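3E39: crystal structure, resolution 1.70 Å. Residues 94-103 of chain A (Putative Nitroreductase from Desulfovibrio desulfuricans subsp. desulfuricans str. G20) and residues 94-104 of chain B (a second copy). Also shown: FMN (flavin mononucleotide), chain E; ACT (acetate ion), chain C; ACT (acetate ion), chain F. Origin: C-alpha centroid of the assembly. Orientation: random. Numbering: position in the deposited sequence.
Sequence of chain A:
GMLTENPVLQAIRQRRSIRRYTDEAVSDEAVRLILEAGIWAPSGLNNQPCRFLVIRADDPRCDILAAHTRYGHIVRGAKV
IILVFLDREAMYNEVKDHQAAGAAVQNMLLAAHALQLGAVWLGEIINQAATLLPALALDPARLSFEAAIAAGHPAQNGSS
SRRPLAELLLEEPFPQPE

Chain A 94-103: EVKDHQAAGA
Chain B (94-104) EVKDHQAAGAA

Two helices from two copies of one protein meet almost backbone to backbone: their axes close to 6.5 Å, and no conventional hydrogen bond crosses between them. Glycine makes this possible. Gly A102 CA lies 3.4 Å from Gln B99 O, and Gly B102 CA lies 3.4 Å from Gln A99 O; both are CA-H...O contacts, with angles at H of 156° and 157°. A CB on either glycine would point toward the partner and sit 2.0 Å from that same carbonyl oxygen, a clash, so the position admits no side chain.

Build both stretches as regular α-helix, phi/psi near -63/-40. Each N from residue 98 on donates to the O four residues earlier, as in His A98 N to Glu A94 O, 2.9 Å. Cross the helices with their N-to-C directions 56° apart, signed crossing angle -56°. The register is symmetric: CA of Gln A99 is 4.0 Å from CA of Gly B102, CA of Gly A102 is 4.0 Å from CA of Gln B99, and the CA atoms of Ala A103 and Ala B103 are 4.6 Å apart. Alanine's small CB suits this tight end; Ala A103 CB rests 3.8 Å from Gly B102 O.

Toward the N-termini larger side chains fill the space. His A98 and His B98 (both chi1 m, chi2 near -56°) point their CA-to-CB bonds toward the partner, with CB to CB 4.3 Å. Each ring receives a valine methyl over one face: Val A95 CG1 is 3.8 Å from the His B98 ring centroid, and Val B95 CG1 is 3.7 Å from that of His A98. Both valines are t. The CA-to-CB bonds of Gln A99 and Gln B99 (m, t) point sideways, packing aliphatic CG 3.5 Å from His B98 O and His A98 O, respectively. Together the stretches bury 488 Å², each histidine giving its stretch's largest share. The CA-to-CB bonds of Lys A96, Ala A100, Lys B96 and Ala B100 point away.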

ATOM      1  N   GLU A  94       2.377   9.361 -12.506  1.00 11.69           N
ATOM      2  CA  GLU A  94       2.121   7.915 -12.687  1.00 12.97           C
ATOM      3  C   GLU A  94       2.756   7.065 -11.580  1.00 10.52           C
ATOM      4  O   GLU A  94       2.081   6.205 -11.006  1.00  9.29           O
ATOM      5  CB  GLU A  94       2.466   7.442 -14.113  1.00 15.94           C
ATOM      6  CG  GLU A  94       1.768   8.307 -15.187  1.00 18.30           C
ATOM      7  CD  GLU A  94       1.609   7.635 -16.547  1.00 20.66           C
ATOM      8  OE1 GLU A  94       2.048   6.485 -16.723  1.00 28.91           O
ATOM      9  OE2 GLU A  94       1.032   8.279 -17.450  1.00 24.60           O
ATOM     10  N   VAL A  95       4.014   7.319 -11.237  1.00  8.05           N
ATOM     11  CA  VAL A  95       4.630   6.547 -10.142  1.00 10.28           C
ATOM     12  C   VAL A  95       3.806   6.672  -8.845  1.00  7.85           C
ATOM     13  O   VAL A  95       3.451   5.648  -8.252  1.00  8.45           O
ATOM     14  CB  VAL A  95       6.081   6.972  -9.863  1.00 10.59           C
ATOM     15  CG1 VAL A  95       6.544   6.429  -8.504  1.00  7.31           C
ATOM     16  CG2 VAL A  95       6.999   6.506 -11.033  1.00 14.23           C
ATOM     17  N   LYS A  96       3.535   7.904  -8.418  1.00  7.11           N
ATOM     18  CA  LYS A  96       2.811   8.151  -7.158  1.00  9.10           C
ATOM     19  C   LYS A  96       1.380   7.598  -7.140  1.00  9.47           C
ATOM     20  O   LYS A  96       0.879   7.186  -6.100  1.00  7.70           O
ATOM     21  CB  LYS A  96       2.860   9.635  -6.789  1.00  9.22           C
ATOM     22  CG  LYS A  96       4.293  10.096  -6.487  1.00 15.06           C
ATOM     23  CD  LYS A  96       4.327  11.559  -6.121  1.00 17.44           C
ATOM     24  CE  LYS A  96       5.476  12.241  -6.729  1.00 11.11           C
ATOM     25  NZ  LYS A  96       5.559  13.651  -6.328  1.00 12.77           N
ATOM     26  N   ASP A  97       0.724   7.602  -8.292  1.00  7.12           N
ATOM     27  CA  ASP A  97      -0.647   7.078  -8.396  1.00  4.96           C
ATOM     28  C   ASP A  97      -0.621   5.540  -8.425  1.00  5.92           C
ATOM     29  O   ASP A  97      -1.518   4.887  -7.864  1.00  5.38           O
ATOM     30  CB  ASP A  97      -1.375   7.710  -9.589  1.00  7.68           C
ATOM     31  CG  ASP A  97      -1.782   9.148  -9.333  1.00  8.23           C
ATOM     32  OD1 ASP A  97      -2.158   9.502  -8.196  1.00 10.21           O
ATOM     33  OD2 ASP A  97      -1.728   9.943 -10.294  1.00 10.71           O
ATOM     34  N   HIS A  98       0.427   4.961  -9.027  1.00  5.05           N
ATOM     35  CA  HIS A  98       0.612   3.497  -8.908  1.00  4.35           C
ATOM     36  C   HIS A  98       0.834   3.147  -7.419  1.00  3.09           C
ATOM     37  O   HIS A  98       0.276   2.147  -6.917  1.00  6.73           O
ATOM     38  CB  HIS A  98       1.751   2.962  -9.771  1.00  3.47           C
ATOM     39  CG  HIS A  98       1.461   2.997 -11.236  1.00  8.50           C
ATOM     40  ND1 HIS A  98       0.341   2.403 -11.789  1.00  7.22           N
ATOM     41  CD2 HIS A  98       2.156   3.536 -12.264  1.00  8.66           C
ATOM     42  CE1 HIS A  98       0.343   2.616 -13.099  1.00 11.98           C
ATOM     43  NE2 HIS A  98       1.429   3.302 -13.410  1.00  7.56           N
ATOM     44  N   GLN A  99       1.633   3.955  -6.711  1.00  6.57           N
ATOM     45  CA  GLN A  99       1.877   3.721  -5.289  1.00  6.93           C
ATOM     46  C   GLN A  99       0.558   3.810  -4.520  1.00  4.94           C
ATOM     47  O   GLN A  99       0.250   2.970  -3.658  1.00  7.06           O
ATOM     48  CB  GLN A  99       2.865   4.745  -4.708  1.00  8.28           C
ATOM     49  CG  GLN A  99       4.283   4.626  -5.216  1.00  8.51           C
ATOM     50  CD  GLN A  99       5.141   5.807  -4.776  1.00  7.75           C
ATOM     51  OE1 GLN A  99       4.615   6.847  -4.404  1.00  7.58           O
ATOM     52  NE2 GLN A  99       6.479   5.662  -4.877  1.00  7.45           N
ATOM     53  N   ALA A 100      -0.270   4.779  -4.879  1.00  4.69           N
ATOM     54  CA  ALA A 100      -1.573   4.930  -4.220  1.00  7.51           C
ATOM     55  C   ALA A 100      -2.461   3.710  -4.477  1.00  6.78           C
ATOM     56  O   ALA A 100      -3.170   3.275  -3.569  1.00  5.95           O
ATOM     57  CB  ALA A 100      -2.268   6.158  -4.680  1.00  6.18           C
ATOM     58  N   ALA A 101      -2.402   3.158  -5.702  1.00  6.98           N
ATOM     59  CA  ALA A 101      -3.176   1.964  -6.054  1.00  5.30           C
ATOM     60  C   ALA A 101      -2.688   0.811  -5.185  1.00  6.48           C
ATOM     61  O   ALA A 101      -3.493   0.037  -4.681  1.00  6.16           O
ATOM     62  CB  ALA A 101      -3.064   1.626  -7.535  1.00  5.27           C
ATOM     63  N   GLY A 102      -1.368   0.737  -4.980  1.00  4.14           N
ATOM     64  CA  GLY A 102      -0.760  -0.274  -4.098  1.00  6.60           C
ATOM     65  C   GLY A 102      -1.262  -0.139  -2.659  1.00  5.35           C
ATOM     66  O   GLY A 102      -1.589  -1.153  -1.979  1.00  6.33           O
ATOM     67  N   ALA A 103      -1.373   1.107  -2.200  1.00  8.18           N
ATOM     68  CA  ALA A 103      -1.849   1.368  -0.824  1.00  9.15           C
ATOM     69  C   ALA A 103      -3.321   0.977  -0.698  1.00  7.73           C
ATOM     70  O   ALA A 103      -3.745   0.417   0.334  1.00  7.60           O
ATOM     71  CB  ALA A 103      -1.618   2.809  -0.436  1.00  9.53           C
TER
ATOM     72  N   GLU B  94       8.413  -2.300 -13.328  1.00 13.45           N
ATOM     73  CA  GLU B  94       8.348  -0.938 -12.778  1.00 15.22           C
ATOM     74  C   GLU B  94       7.017  -0.635 -12.104  1.00 10.66           C
ATOM     75  O   GLU B  94       6.985  -0.297 -10.910  1.00  9.56           O
ATOM     76  CB  GLU B  94       8.647   0.115 -13.853  1.00 15.81           C
ATOM     77  CG  GLU B  94      10.084   0.015 -14.326  1.00 26.11           C
ATOM     78  CD  GLU B  94      10.544   1.224 -15.121  1.00 27.64           C
ATOM     79  OE1 GLU B  94      10.612   2.326 -14.527  1.00 37.39           O
ATOM     80  OE2 GLU B  94      10.882   1.049 -16.318  1.00 34.19           O
ATOM     81  N   VAL B  95       5.922  -0.748 -12.850  1.00 11.21           N
ATOM     82  CA  VAL B  95       4.599  -0.428 -12.269  1.00  9.74           C
ATOM     83  C   VAL B  95       4.301  -1.247 -11.005  1.00  9.04           C
ATOM     84  O   VAL B  95       3.940  -0.685  -9.970  1.00 11.10           O
ATOM     85  CB  VAL B  95       3.477  -0.621 -13.266  1.00  8.90           C
ATOM     86  CG1 VAL B  95       2.104  -0.614 -12.555  1.00 10.06           C
ATOM     87  CG2 VAL B  95       3.547   0.465 -14.390  1.00  9.65           C
ATOM     88  N   LYS B  96       4.489  -2.564 -11.066  1.00  7.90           N
ATOM     89  CA  LYS B  96       4.135  -3.424  -9.946  1.00  8.51           C
ATOM     90  C   LYS B  96       5.083  -3.260  -8.744  1.00  9.03           C
ATOM     91  O   LYS B  96       4.686  -3.500  -7.598  1.00  9.18           O
ATOM     92  CB  LYS B  96       3.998  -4.893 -10.384  1.00  9.51           C
ATOM     93  CG  LYS B  96       2.896  -5.094 -11.452  1.00 13.20           C
ATOM     94  CD  LYS B  96       2.952  -6.543 -11.953  1.00 16.70           C
ATOM     95  CE  LYS B  96       2.744  -6.717 -13.420  1.00 19.52           C
ATOM     96  NZ  LYS B  96       2.793  -8.192 -13.683  1.00 11.81           N
ATOM     97  N   ASP B  97       6.334  -2.889  -8.985  1.00  7.77           N
ATOM     98  CA  ASP B  97       7.263  -2.652  -7.854  1.00  7.82           C
ATOM     99  C   ASP B  97       6.959  -1.299  -7.154  1.00  7.34           C
ATOM    100  O   ASP B  97       7.099  -1.185  -5.928  1.00  8.45           O
ATOM    101  CB  ASP B  97       8.729  -2.842  -8.278  1.00  6.39           C
ATOM    102  CG  ASP B  97       9.073  -4.322  -8.500  1.00 10.24           C
ATOM    103  OD1 ASP B  97       8.602  -5.177  -7.710  1.00  8.04           O
ATOM    104  OD2 ASP B  97       9.790  -4.649  -9.470  1.00 11.24           O
ATOM    105  N   HIS B  98       6.505  -0.300  -7.914  1.00  7.25           N
ATOM    106  CA  HIS B  98       6.040   0.955  -7.324  1.00  7.20           C
ATOM    107  C   HIS B  98       4.768   0.666  -6.513  1.00  7.68           C
ATOM    108  O   HIS B  98       4.615   1.177  -5.423  1.00  5.25           O
ATOM    109  CB  HIS B  98       5.744   2.033  -8.386  1.00  7.83           C
ATOM    110  CG  HIS B  98       6.961   2.601  -9.042  1.00  6.20           C
ATOM    111  ND1 HIS B  98       7.992   3.193  -8.337  1.00  9.60           N
ATOM    112  CD2 HIS B  98       7.308   2.686 -10.349  1.00 11.50           C
ATOM    113  CE1 HIS B  98       8.906   3.628  -9.183  1.00  9.31           C
ATOM    114  NE2 HIS B  98       8.531   3.314 -10.411  1.00 10.18           N
ATOM    115  N   GLN B  99       3.871  -0.198  -7.016  1.00  7.82           N
ATOM    116  CA  GLN B  99       2.663  -0.552  -6.243  1.00  8.29           C
ATOM    117  C   GLN B  99       3.103  -1.201  -4.923  1.00  8.01           C
ATOM    118  O   GLN B  99       2.559  -0.932  -3.848  1.00  7.40           O
ATOM    119  CB  GLN B  99       1.795  -1.533  -7.008  1.00  8.18           C
ATOM    120  CG  GLN B  99       1.142  -0.964  -8.252  1.00  5.42           C
ATOM    121  CD  GLN B  99       0.461  -2.029  -9.067  1.00  6.72           C
ATOM    122  OE1 GLN B  99       0.760  -3.228  -8.930  1.00  9.45           O
ATOM    123  NE2 GLN B  99      -0.512  -1.612  -9.897  1.00  7.15           N
ATOM    124  N   ALA B 100       4.115  -2.067  -5.010  1.00  7.14           N
ATOM    125  CA  ALA B 100       4.663  -2.720  -3.819  1.00  7.61           C
ATOM    126  C   ALA B 100       5.223  -1.722  -2.798  1.00  5.98           C
ATOM    127  O   ALA B 100       5.050  -1.930  -1.598  1.00  9.24           O
ATOM    128  CB  ALA B 100       5.739  -3.742  -4.215  1.00  9.39           C
ATOM    129  N   ALA B 101       5.849  -0.652  -3.280  1.00  6.79           N
ATOM    130  CA  ALA B 101       6.372   0.412  -2.423  1.00  6.33           C
ATOM    131  C   ALA B 101       5.205   1.115  -1.747  1.00  7.40           C
ATOM    132  O   ALA B 101       5.263   1.436  -0.569  1.00  7.72           O
ATOM    133  CB  ALA B 101       7.200   1.373  -3.211  1.00  6.76           C
ATOM    134  N   GLY B 102       4.110   1.296  -2.471  1.00  5.16           N
ATOM    135  CA  GLY B 102       2.919   1.876  -1.888  1.00  5.71           C
ATOM    136  C   GLY B 102       2.335   1.003  -0.789  1.00  5.19           C
ATOM    137  O   GLY B 102       1.900   1.510   0.247  1.00  6.98           O
ATOM    138  N   ALA B 103       2.332  -0.305  -1.004  1.00  7.29           N
ATOM    139  CA  ALA B 103       1.820  -1.249  -0.007  1.00  6.48           C
ATOM    140  C   ALA B 103       2.686  -1.201   1.277  1.00  7.28           C
ATOM    141  O   ALA B 103       2.180  -1.230   2.399  1.00  7.89           O
ATOM    142  CB  ALA B 103       1.732  -2.646  -0.603  1.00  4.08           C
ATOM    143  N   ALA B 104       4.000  -1.099   1.102  1.00  6.39           N
ATOM    144  CA  ALA B 104       4.959  -0.967   2.220  1.00  6.33           C
ATOM    145  C   ALA B 104       4.734   0.298   3.028  1.00  6.35           C
ATOM    146  O   ALA B 104       4.681   0.257   4.262  1.00  5.40           O
ATOM    147  CB  ALA B 104       6.389  -1.015   1.674  1.00  7.60           C
TER
HETATM  148  N1  FMN E 200       0.195 -14.039  -6.587  1.00  9.68           N
HETATM  149  C2  FMN E 200      -0.262 -14.895  -7.568  1.00 12.92           C
HETATM  150  O2  FMN E 200      -0.547 -16.054  -7.317  1.00 13.73           O
HETATM  151  N3  FMN E 200      -0.443 -14.441  -8.857  1.00 11.94           N
HETATM  152  C4  FMN E 200      -0.164 -13.149  -9.239  1.00 10.96           C
HETATM  153  O4  FMN E 200      -0.546 -12.748 -10.352  1.00  9.60           O
HETATM  154  C4A FMN E 200       0.313 -12.268  -8.261  1.00 11.43           C
HETATM  155  N5  FMN E 200       0.590 -10.970  -8.618  1.00 11.18           N
HETATM  156  C5A FMN E 200       1.044 -10.062  -7.656  1.00 11.22           C
HETATM  157  C6  FMN E 200       1.347  -8.753  -8.047  1.00 10.98           C
HETATM  158  C7  FMN E 200       1.791  -7.822  -7.103  1.00 10.45           C
HETATM  159  C7M FMN E 200       2.280  -6.474  -7.561  1.00  8.61           C
HETATM  160  C8  FMN E 200       1.956  -8.230  -5.764  1.00  7.94           C
HETATM  161  C8M FMN E 200       2.408  -7.238  -4.719  1.00  8.63           C
HETATM  162  C9  FMN E 200       1.680  -9.548  -5.392  1.00  9.50           C
HETATM  163  C9A FMN E 200       1.216 -10.487  -6.339  1.00 10.14           C
HETATM  164  N10 FMN E 200       0.929 -11.831  -5.977  1.00 10.26           N
HETATM  165  C10 FMN E 200       0.475 -12.721  -6.941  1.00 10.44           C
HETATM  166  C1' FMN E 200       1.125 -12.328  -4.595  1.00 11.16           C
HETATM  167  C2' FMN E 200       2.604 -12.541  -4.257  1.00 12.77           C
HETATM  168  O2' FMN E 200       3.084 -13.724  -4.873  1.00 11.94           O
HETATM  169  C3' FMN E 200       2.758 -12.637  -2.748  1.00 12.58           C
HETATM  170  O3' FMN E 200       2.320 -11.426  -2.174  1.00 10.62           O
HETATM  171  C4' FMN E 200       4.203 -12.873  -2.314  1.00 11.92           C
HETATM  172  O4' FMN E 200       4.636 -14.123  -2.801  1.00 10.29           O
HETATM  173  C5' FMN E 200       4.346 -12.873  -0.811  1.00  7.61           C
HETATM  174  O5' FMN E 200       3.370 -13.703  -0.208  1.00 10.70           O
HETATM  175  P   FMN E 200       2.326 -13.236   0.913  1.00 11.23           P
HETATM  176  O1P FMN E 200       1.330 -12.315   0.226  1.00 11.73           O
HETATM  177  O2P FMN E 200       1.680 -14.483   1.493  1.00  9.74           O
HETATM  178  O3P FMN E 200       3.134 -12.483   1.935  1.00 12.03           O
HETATM  179  C   ACT C 178       3.210  15.545  -4.388  1.00 17.71           C
HETATM  180  O   ACT C 178       3.384  14.315  -4.402  1.00 15.64           O
HETATM  181  OXT ACT C 178       3.954  16.211  -5.124  1.00 23.06           O
HETATM  182  CH3 ACT C 178       2.162  16.179  -3.517  1.00 18.68           C
HETATM  183  C   ACT F 178       3.325 -11.181 -11.810  1.00 20.24           C
HETATM  184  O   ACT F 178       3.572 -11.736 -12.906  1.00 21.36           O
HETATM  185  OXT ACT F 178       3.206  -9.942 -11.839  1.00 16.42           O
HETATM  186  CH3 ACT F 178       3.202 -11.961 -10.546  1.00 19.10           C